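Starch synthase I (Hordeum vulgare, PDB 4HLN) belongs to the glycosyltransferases of the GT-B fold, built from two Rossmann-like domains. Local coordinates at residues D117-K122 with T610-A615; R157-M162 with Q617-F622; D234-Y239 with A310-D315. All blocks are in the same frame, centred on the assembly; numbering follows the deposited sequence.

Contact 1 of 3, residues D117-K122 with T610-A615; sequences DQPLAK and TWDHAA
The amide of Q118 and the carboxylate of D612 come together with their planes 61° apart. The ring of P119 lies beside both. It comes over one face of the carboxylate, where P119 CG sits 3.1 Å from D612 OD2 and P119 CD sits 3.6 Å from the same oxygen. At the edge of the carboxylate, near its plane, Q118 NE2 approaches D612 OD1 at 3.5 Å, and no hydrogen bond is formed. That oxygen has its strongest partner in R157, whose NE forms a salt bridge with it from the face that P119 also approaches. The amide nitrogen is held within its own segment. Q118 NE2 donates to P119 O at 2.6 Å, with an N-H...O angle of 156°, and reaches a lone pair in the carbonyl plane. The side chain folds to get there: CG points opposite the backbone N, and then the chain bends at chi2 (69°). This internal bond fixes the rotation of the amide and keeps its nitrogen turned to the carboxylate. On the other segment, T610 is the N-cap of helix 611-627. Its OG1 accepts from H613 N at 3.2 Å, which gives one of the first helical N-H groups a partner. D612 therefore stands in the first turn of the helix, where the helix dipole would tend to favour a negative side chain. The interface is small and lies at the surface. Residues 117-122 form an irregular run leading into strand 126-130 of the large mixed sheet, and A121 N probably bonds the carbonyl oxygen of R157. Helix 150-156 backs both segments: Q118 touches A156, W611 touches A153, and A615 touches L154.

Contact 2 of 3, residues R157-M162 with Q617-F622; sequences RGHRVM and QYEQIF
One carboxylate oxygen, E619 OE2, takes hydrogen bonds from two different side chains, R157 and H159. The two donors use it differently. R157 NH1 gives a hydrogen bond at 2.9 Å to E619 OE2 on its syn side, near the carboxylate plane. The same nitrogen lies 2.8 Å from E619 OE1 in a salt bridge, so a single guanidinium corner faces both oxygens. H159 NE2 is 2.9 Å from E619 OE2 and comes from above the carboxylate plane, 43° out of it. That bond is nearly straight (173°), and the oxygen lies in the plane of the imidazole. R157 reaches the site by a bend at chi3 (117°), and its NE is engaged by D612. The imidazole is held from its other nitrogen as well, because H159 ND1 accepts from the backbone N of R125. Its rotation is thus fixed at two points. Around this polar group, H159 touches L154 and I127, while F622 of the helix also rests on I127. The pairing ties the loop between helix 150-156 and strand 160-166 to the C-terminal helix 611-627. It joins a His-carboxylate hydrogen bond to an arginine-glutamate salt bridge, and it fits the GT-B fold, in which the chain's last helix returns to pack on the N-terminal domain.

Contact 3 of 3, residues D234-Y239 with A310-D315; sequences DNQFRY and ASTYPD
Q236 and T312 meet at an oblique angle, the amide of one against the hydroxyl of the other. The amide nitrogen leads: Q236 NE2 donates to T312 OG1 at 3.1 Å. The bond is close to straight (166°), and the hydroxyl oxygen lies almost in the amide plane. Q236 OE1 lies alongside the threonine, 3.6 Å from both T312 CB and T312 OG1 and 3.9 Å from T312 CG2. The glutamine spans the gap by standing straight out from its helix, with chi1 (-179°) and chi2 both near trans. The threonine answers from a 3-10 turn, in which Y313 N bonds A310 O at 3.1 Å. V345 of strand 343-346 touches both Q236 and T312, and F192 touches both Q236 and D315. These contacts place the pair between helix 235-252 and the turn that follows strand 307-309. T312 OG1 has a second partner, the carbonyl oxygen of P309 just before the segment. A carbonyl can only accept, so the hydroxyl gives its proton there and is left to accept from Q236. The hydroxyl is therefore gripped in both roles. No charged group takes part in the link between Q236 and T312. One neutral hydrogen bond crosses the contact, and the bond to P309 orients the hydroxyl that receives it.

Overall arrangement
Contacts 1 and 2 form one connected patch, with centres about 9 Å apart, and both use helix 611-627. R157 joins them: its NE meets D612 OD1 of contact 1 at 2.9 Å. A121 CB of contact 1 packs 3.5 Å from E619 OE2 of contact 2. Contact 3 stands apart. Its centre is about 40 Å from that of contact 1 and 32 Å from that of contact 2, and its nearest atoms stay about 21 Å and 15 Å away respectively. The bound glycan is held by other residues, among them F556, W569 and H593. A disulfide, C147 to C527, also joins distant parts of the chain.

Contact 1 of 3, residues D117-K122 with T610-A615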
loop_
_atom_site.group_PDB
_atom_site.type_symbol
_atom_site.label_atom_id
_atom_site.label_comp_id
_atom_site.label_asym_id
_atom_site.label_seq_id
_atom_site.Cartn_x
_atom_site.Cartn_y
_atom_site.Cartn_z
ATOM N N ASP A 117 -2.463 -22.797 -16.405
ATOM C CA ASP A 117 -3.781 -22.294 -16.034
ATOM C C ASP A 117 -3.720 -20.794 -15.724
ATOM O O ASP A 117 -4.715 -20.190 -15.307
ATOM C CB ASP A 117 -4.320 -23.065 -14.826
ATOM C CG ASP A 117 -5.830 -22.965 -14.698
ATOM O OD1 ASP A 117 -6.421 -23.783 -13.962
ATOM O OD2 ASP A 117 -6.429 -22.075 -15.339
ATOM N N GLN A 118 -2.547 -20.202 -15.930
ATOM C CA GLN A 118 -2.347 -18.779 -15.681
ATOM C C GLN A 118 -3.254 -17.906 -16.546
ATOM O O GLN A 118 -3.100 -17.853 -17.770
ATOM C CB GLN A 118 -0.887 -18.393 -15.920
ATOM C CG GLN A 118 -0.652 -16.884 -16.048
ATOM C CD GLN A 118 -0.868 -16.129 -14.738
ATOM O OE1 GLN A 118 -0.297 -16.481 -13.703
ATOM N NE2 GLN A 118 -1.697 -15.087 -14.780
ATOM N N PRO A 119 -4.202 -17.207 -15.906
ATOM C CA PRO A 119 -5.111 -16.301 -16.611
ATOM C C PRO A 119 -4.364 -15.147 -17.281
ATOM O O PRO A 119 -3.424 -14.593 -16.704
ATOM C CB PRO A 119 -6.029 -15.780 -15.495
ATOM C CG PRO A 119 -5.274 -16.005 -14.238
ATOM C CD PRO A 119 -4.452 -17.229 -14.454
ATOM N N LEU A 120 -4.774 -14.802 -18.498
ATOM C CA LEU A 120 -4.163 -13.701 -19.230
ATOM C C LEU A 120 -5.158 -12.541 -19.376
ATOM O O LEU A 120 -6.345 -12.691 -19.077
ATOM C CB LEU A 120 -3.630 -14.187 -20.583
ATOM C CG LEU A 120 -2.665 -15.396 -20.529
ATOM C CD1 LEU A 120 -2.369 -15.935 -21.916
ATOM C CD2 LEU A 120 -1.341 -15.099 -19.786
ATOM N N ALA A 121 -4.672 -11.379 -19.805
ATOM C CA ALA A 121 -5.520 -10.191 -19.896
ATOM C C ALA A 121 -6.065 -9.938 -21.304
ATOM O O ALA A 121 -5.361 -10.158 -22.303
ATOM C CB ALA A 121 -4.771 -8.958 -19.387
ATOM N N LYS A 122 -7.316 -9.472 -21.364
ATOM C CA LYS A 122 -7.990 -9.120 -22.617
ATOM C C LYS A 122 -7.099 -8.266 -23.499
ATOM O O LYS A 122 -6.870 -8.569 -24.677
ATOM C CB LYS A 122 -9.271 -8.336 -22.314
ATOM C CG LYS A 122 -10.472 -9.186 -21.934
ATOM C CD LYS A 122 -11.175 -9.746 -23.171
ATOM C CE LYS A 122 -11.623 -8.633 -24.114
ATOM N NZ LYS A 122 -12.601 -9.116 -25.129
ATOM N N THR A 610 -6.213 -12.679 -4.420
ATOM C CA THR A 610 -4.964 -12.927 -5.124
ATOM C C THR A 610 -4.475 -11.673 -5.806
ATOM O O THR A 610 -5.176 -10.669 -5.898
ATOM C CB THR A 610 -5.101 -14.028 -6.197
ATOM O OG1 THR A 610 -5.844 -13.528 -7.321
ATOM C CG2 THR A 610 -5.804 -15.237 -5.612
ATOM N N TRP A 611 -3.250 -11.753 -6.290
ATOM C CA TRP A 611 -2.687 -10.699 -7.099
ATOM C C TRP A 611 -3.327 -10.611 -8.480
ATOM O O TRP A 611 -3.392 -9.536 -9.066
ATOM C CB TRP A 611 -1.179 -10.884 -7.198
ATOM C CG TRP A 611 -0.505 -10.424 -5.956
ATOM C CD1 TRP A 611 -0.012 -11.201 -4.954
ATOM C CD2 TRP A 611 -0.282 -9.063 -5.558
ATOM N NE1 TRP A 611 0.531 -10.413 -3.971
ATOM C CE2 TRP A 611 0.367 -9.096 -4.310
ATOM C CE3 TRP A 611 -0.557 -7.820 -6.147
ATOM C CZ2 TRP A 611 0.745 -7.940 -3.629
ATOM C CZ3 TRP A 611 -0.187 -6.673 -5.473
ATOM C CH2 TRP A 611 0.462 -6.741 -4.223
ATOM N N ASP A 612 -3.801 -11.734 -9.005
ATOM C CA ASP A 612 -4.506 -11.697 -10.280
ATOM C C ASP A 612 -5.706 -10.788 -10.165
ATOM O O ASP A 612 -5.966 -9.962 -11.045
ATOM C CB ASP A 612 -4.956 -13.089 -10.723
ATOM C CG ASP A 612 -3.988 -13.725 -11.694
ATOM O OD1 ASP A 612 -3.361 -12.982 -12.490
ATOM O OD2 ASP A 612 -3.848 -14.969 -11.655
ATOM N N HIS A 613 -6.442 -10.948 -9.075
ATOM C CA HIS A 613 -7.630 -10.155 -8.888
ATOM C C HIS A 613 -7.200 -8.700 -8.765
ATOM O O HIS A 613 -7.827 -7.803 -9.327
ATOM C CB HIS A 613 -8.377 -10.609 -7.646
ATOM C CG HIS A 613 -9.663 -9.882 -7.426
ATOM N ND1 HIS A 613 -9.742 -8.722 -6.686
ATOM C CD2 HIS A 613 -10.920 -10.145 -7.858
ATOM C CE1 HIS A 613 -10.995 -8.304 -6.664
ATOM N NE2 HIS A 613 -11.730 -9.149 -7.364
ATOM N N ALA A 614 -6.110 -8.480 -8.041
ATOM C CA ALA A 614 -5.598 -7.139 -7.853
ATOM C C ALA A 614 -5.174 -6.514 -9.183
ATOM O O ALA A 614 -5.527 -5.372 -9.479
ATOM C CB ALA A 614 -4.439 -7.159 -6.873
ATOM N N ALA A 615 -4.413 -7.262 -9.982
ATOM C CA ALA A 615 -3.923 -6.754 -11.264
ATOM C C ALA A 615 -5.081 -6.462 -12.218
ATOM O O ALA A 615 -5.033 -5.519 -13.005
ATOM C CB ALA A 615 -2.957 -7.723 -11.888
#

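Contact 2 of 3, residues R157-M162 with Q617-F622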
loop_
_atom_site.group_PDB
_atom_site.type_symbol
_atom_site.label_atom_id
_atom_site.label_comp_id
_atom_site.label_asym_id
_atom_site.label_seq_id
_atom_site.Cartn_x
_atom_site.Cartn_y
_atom_site.Cartn_z
ATOM N N ARG A 157 0.430 -11.882 -16.546
ATOM C CA ARG A 157 -0.810 -11.828 -17.300
ATOM C C ARG A 157 -0.562 -11.393 -18.746
ATOM O O ARG A 157 -1.509 -11.081 -19.463
ATOM C CB ARG A 157 -1.801 -10.861 -16.650
ATOM C CG ARG A 157 -2.177 -11.176 -15.216
ATOM C CD ARG A 157 -3.347 -10.298 -14.768
ATOM N NE ARG A 157 -4.511 -11.114 -14.450
ATOM C CZ ARG A 157 -5.736 -10.884 -14.908
ATOM N NH1 ARG A 157 -5.953 -9.845 -15.691
ATOM N NH2 ARG A 157 -6.744 -11.687 -14.573
ATOM N N GLY A 158 0.706 -11.348 -19.158
ATOM C CA GLY A 158 1.056 -11.082 -20.546
ATOM C C GLY A 158 1.380 -9.638 -20.905
ATOM O O GLY A 158 1.595 -9.314 -22.070
ATOM N N HIS A 159 1.418 -8.757 -19.913
ATOM C CA HIS A 159 1.845 -7.384 -20.156
ATOM C C HIS A 159 3.351 -7.319 -20.312
ATOM O O HIS A 159 4.083 -8.112 -19.727
ATOM C CB HIS A 159 1.410 -6.460 -19.022
ATOM C CG HIS A 159 -0.059 -6.502 -18.748
ATOM N ND1 HIS A 159 -0.981 -5.855 -19.540
ATOM C CD2 HIS A 159 -0.768 -7.123 -17.773
ATOM C CE1 HIS A 159 -2.194 -6.075 -19.067
ATOM N NE2 HIS A 159 -2.093 -6.840 -17.994
ATOM N N ARG A 160 3.812 -6.368 -21.116
ATOM C CA ARG A 160 5.230 -6.088 -21.196
ATOM C C ARG A 160 5.517 -5.084 -20.086
ATOM O O ARG A 160 4.984 -3.986 -20.103
ATOM C CB ARG A 160 5.588 -5.497 -22.555
ATOM C CG ARG A 160 7.015 -5.829 -22.953
ATOM C CD ARG A 160 7.532 -4.877 -23.998
ATOM N NE ARG A 160 8.927 -5.159 -24.292
ATOM C CZ ARG A 160 9.618 -4.529 -25.230
ATOM N NH1 ARG A 160 10.891 -4.837 -25.457
ATOM N NH2 ARG A 160 9.018 -3.596 -25.946
ATOM N N VAL A 161 6.334 -5.466 -19.113
ATOM C CA VAL A 161 6.430 -4.701 -17.870
ATOM C C VAL A 161 7.859 -4.271 -17.570
ATOM O O VAL A 161 8.773 -5.099 -17.490
ATOM C CB VAL A 161 5.858 -5.498 -16.647
ATOM C CG1 VAL A 161 6.010 -4.698 -15.345
ATOM C CG2 VAL A 161 4.401 -5.888 -16.882
ATOM N N MET A 162 8.042 -2.966 -17.409
ATOM C CA MET A 162 9.345 -2.426 -17.050
ATOM C C MET A 162 9.294 -1.822 -15.650
ATOM O O MET A 162 8.293 -1.225 -15.270
ATOM C CB MET A 162 9.786 -1.379 -18.077
ATOM C CG MET A 162 11.118 -0.693 -17.742
ATOM S SD MET A 162 11.707 0.523 -18.963
ATOM C CE MET A 162 11.729 -0.472 -20.444
ATOM N N GLN A 617 -7.918 -5.249 -11.341
ATOM C CA GLN A 617 -8.391 -3.922 -10.949
ATOM C C GLN A 617 -7.540 -2.820 -11.593
ATOM O O GLN A 617 -8.056 -1.907 -12.243
ATOM C CB GLN A 617 -8.341 -3.757 -9.435
ATOM C CG GLN A 617 -8.841 -4.938 -8.656
ATOM C CD GLN A 617 -10.299 -5.178 -8.888
ATOM O OE1 GLN A 617 -11.133 -4.358 -8.513
ATOM N NE2 GLN A 617 -10.625 -6.306 -9.517
ATOM N N TYR A 618 -6.229 -2.896 -11.405
ATOM C CA TYR A 618 -5.362 -1.898 -12.001
ATOM C C TYR A 618 -5.564 -1.858 -13.512
ATOM O O TYR A 618 -5.476 -0.796 -14.130
ATOM C CB TYR A 618 -3.898 -2.156 -11.631
ATOM C CG TYR A 618 -3.596 -1.839 -10.184
ATOM C CD1 TYR A 618 -3.240 -0.549 -9.796
ATOM C CD2 TYR A 618 -3.682 -2.817 -9.204
ATOM C CE1 TYR A 618 -2.977 -0.243 -8.471
ATOM C CE2 TYR A 618 -3.420 -2.521 -7.876
ATOM C CZ TYR A 618 -3.068 -1.230 -7.513
ATOM O OH TYR A 618 -2.800 -0.925 -6.190
ATOM N N GLU A 619 -5.841 -3.017 -14.104
ATOM C CA GLU A 619 -6.006 -3.098 -15.550
ATOM C C GLU A 619 -7.198 -2.261 -15.989
ATOM O O GLU A 619 -7.134 -1.536 -16.979
ATOM C CB GLU A 619 -6.199 -4.542 -15.976
ATOM C CG GLU A 619 -4.917 -5.333 -16.145
ATOM C CD GLU A 619 -5.188 -6.827 -16.252
ATOM O OE1 GLU A 619 -6.381 -7.206 -16.355
ATOM O OE2 GLU A 619 -4.218 -7.618 -16.216
ATOM N N GLN A 620 -8.283 -2.368 -15.231
ATOM C CA GLN A 620 -9.470 -1.567 -15.455
ATOM C C GLN A 620 -9.092 -0.090 -15.444
ATOM O O GLN A 620 -9.375 0.663 -16.381
ATOM C CB GLN A 620 -10.492 -1.870 -14.353
ATOM C CG GLN A 620 -11.732 -1.004 -14.380
ATOM C CD GLN A 620 -12.601 -1.265 -15.607
ATOM O OE1 GLN A 620 -13.641 -1.923 -15.510
ATOM N NE2 GLN A 620 -12.175 -0.751 -16.769
ATOM N N ILE A 621 -8.422 0.305 -14.374
ATOM C CA ILE A 621 -7.979 1.671 -14.207
ATOM C C ILE A 621 -7.225 2.174 -15.428
ATOM O O ILE A 621 -7.568 3.218 -15.971
ATOM C CB ILE A 621 -7.145 1.802 -12.914
ATOM C CG1 ILE A 621 -8.072 1.702 -11.705
ATOM C CG2 ILE A 621 -6.353 3.106 -12.875
ATOM C CD1 ILE A 621 -7.336 1.543 -10.406
ATOM N N PHE A 622 -6.221 1.427 -15.872
ATOM C CA PHE A 622 -5.447 1.812 -17.060
ATOM C C PHE A 622 -6.314 1.973 -18.277
ATOM O O PHE A 622 -6.032 2.805 -19.126
ATOM C CB PHE A 622 -4.362 0.791 -17.385
ATOM C CG PHE A 622 -3.430 0.526 -16.247
ATOM C CD1 PHE A 622 -3.250 1.474 -15.251
ATOM C CD2 PHE A 622 -2.749 -0.672 -16.159
ATOM C CE1 PHE A 622 -2.401 1.235 -14.190
ATOM C CE2 PHE A 622 -1.904 -0.923 -15.100
ATOM C CZ PHE A 622 -1.724 0.030 -14.113
#

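Contact 3 of 3, residues D234-Y239 with A310-D315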
loop_
_atom_site.group_PDB
_atom_site.type_symbol
_atom_site.label_atom_id
_atom_site.label_comp_id
_atom_site.label_asym_id
_atom_site.label_seq_id
_atom_site.Cartn_x
_atom_site.Cartn_y
_atom_site.Cartn_z
ATOM N N ASP A 234 20.620 16.585 -1.364
ATOM C CA ASP A 234 20.549 16.526 -2.817
ATOM C C ASP A 234 19.448 15.609 -3.362
ATOM O O ASP A 234 19.341 15.422 -4.566
ATOM C CB ASP A 234 21.910 16.162 -3.410
ATOM C CG ASP A 234 22.339 14.766 -3.057
ATOM O OD1 ASP A 234 21.749 14.197 -2.108
ATOM O OD2 ASP A 234 23.267 14.244 -3.719
ATOM N N ASN A 235 18.624 15.058 -2.482
ATOM C CA ASN A 235 17.490 14.256 -2.911
ATOM C C ASN A 235 16.757 14.810 -4.128
ATOM O O ASN A 235 16.610 14.126 -5.151
ATOM C CB ASN A 235 16.494 14.080 -1.765
ATOM C CG ASN A 235 16.819 12.888 -0.906
ATOM O OD1 ASN A 235 17.662 12.077 -1.269
ATOM N ND2 ASN A 235 16.156 12.771 0.237
ATOM N N GLN A 236 16.285 16.046 -4.019
ATOM C CA GLN A 236 15.528 16.630 -5.108
ATOM C C GLN A 236 16.271 16.429 -6.426
ATOM O O GLN A 236 15.682 16.062 -7.425
ATOM C CB GLN A 236 15.270 18.105 -4.859
ATOM C CG GLN A 236 14.458 18.768 -5.962
ATOM C CD GLN A 236 14.477 20.281 -5.868
ATOM O OE1 GLN A 236 15.547 20.901 -5.869
ATOM N NE2 GLN A 236 13.287 20.890 -5.776
ATOM N N PHE A 237 17.576 16.641 -6.403
ATOM C CA PHE A 237 18.408 16.426 -7.569
ATOM C C PHE A 237 18.454 14.951 -8.004
ATOM O O PHE A 237 18.323 14.633 -9.204
ATOM C CB PHE A 237 19.816 16.965 -7.291
ATOM C CG PHE A 237 20.857 16.490 -8.258
ATOM C CD1 PHE A 237 20.820 16.879 -9.592
ATOM C CD2 PHE A 237 21.879 15.650 -7.836
ATOM C CE1 PHE A 237 21.789 16.432 -10.493
ATOM C CE2 PHE A 237 22.856 15.201 -8.732
ATOM C CZ PHE A 237 22.816 15.590 -10.059
ATOM N N ARG A 238 18.648 14.056 -7.038
ATOM C CA ARG A 238 18.782 12.629 -7.335
ATOM C C ARG A 238 17.532 12.125 -8.039
ATOM O O ARG A 238 17.612 11.421 -9.043
ATOM C CB ARG A 238 18.987 11.794 -6.062
ATOM C CG ARG A 238 20.298 12.008 -5.326
ATOM C CD ARG A 238 20.136 11.642 -3.861
ATOM N NE ARG A 238 20.626 10.310 -3.537
ATOM C CZ ARG A 238 20.019 9.474 -2.701
ATOM N NH1 ARG A 238 18.887 9.835 -2.126
ATOM N NH2 ARG A 238 20.535 8.272 -2.448
ATOM N N TYR A 239 16.374 12.495 -7.511
ATOM C CA TYR A 239 15.130 11.941 -8.008
ATOM C C TYR A 239 14.602 12.651 -9.252
ATOM O O TYR A 239 13.823 12.095 -10.018
ATOM C CB TYR A 239 14.125 11.804 -6.867
ATOM C CG TYR A 239 14.633 10.769 -5.912
ATOM C CD1 TYR A 239 15.143 11.118 -4.671
ATOM C CD2 TYR A 239 14.688 9.429 -6.296
ATOM C CE1 TYR A 239 15.655 10.140 -3.809
ATOM C CE2 TYR A 239 15.178 8.455 -5.456
ATOM C CZ TYR A 239 15.660 8.809 -4.207
ATOM O OH TYR A 239 16.153 7.816 -3.383
ATOM N N ALA A 310 10.970 27.333 -3.388
ATOM C CA ALA A 310 10.629 27.640 -4.780
ATOM C C ALA A 310 11.794 28.186 -5.585
ATOM O O ALA A 310 11.738 28.256 -6.813
ATOM C CB ALA A 310 9.452 28.604 -4.843
ATOM N N SER A 311 12.848 28.584 -4.892
ATOM C CA SER A 311 14.009 29.150 -5.549
ATOM C C SER A 311 14.706 28.071 -6.371
ATOM O O SER A 311 15.539 28.374 -7.223
ATOM C CB SER A 311 14.968 29.718 -4.502
ATOM O OG SER A 311 15.459 28.684 -3.646
ATOM N N THR A 312 14.361 26.813 -6.104
ATOM C CA THR A 312 14.988 25.691 -6.783
ATOM C C THR A 312 14.310 25.341 -8.083
ATOM O O THR A 312 14.848 24.537 -8.857
ATOM C CB THR A 312 14.952 24.402 -5.948
ATOM O OG1 THR A 312 13.589 23.950 -5.802
ATOM C CG2 THR A 312 15.606 24.617 -4.593
ATOM N N TYR A 313 13.127 25.903 -8.323
ATOM C CA TYR A 313 12.400 25.575 -9.560
ATOM C C TYR A 313 13.243 25.587 -10.842
ATOM O O TYR A 313 13.134 24.672 -11.648
ATOM C CB TYR A 313 11.173 26.441 -9.776
ATOM C CG TYR A 313 10.428 26.045 -11.024
ATOM C CD1 TYR A 313 10.566 26.766 -12.211
ATOM C CD2 TYR A 313 9.607 24.928 -11.030
ATOM C CE1 TYR A 313 9.889 26.388 -13.369
ATOM C CE2 TYR A 313 8.927 24.547 -12.174
ATOM C CZ TYR A 313 9.075 25.269 -13.341
ATOM O OH TYR A 313 8.387 24.865 -14.464
ATOM N N PRO A 314 14.086 26.613 -11.035
ATOM C CA PRO A 314 14.871 26.645 -12.279
ATOM C C PRO A 314 15.823 25.455 -12.397
ATOM O O PRO A 314 16.097 24.995 -13.502
ATOM C CB PRO A 314 15.663 27.958 -12.168
ATOM C CG PRO A 314 14.948 28.772 -11.101
ATOM C CD PRO A 314 14.407 27.745 -10.147
ATOM N N ASP A 315 16.310 24.938 -11.276
ATOM C CA ASP A 315 17.165 23.753 -11.340
ATOM C C ASP A 315 16.516 22.518 -12.005
ATOM O O ASP A 315 17.219 21.647 -12.498
ATOM C CB ASP A 315 17.699 23.394 -9.956
ATOM C CG ASP A 315 18.794 24.327 -9.507
ATOM O OD1 ASP A 315 19.670 24.640 -10.346
ATOM O OD2 ASP A 315 18.770 24.760 -8.328
#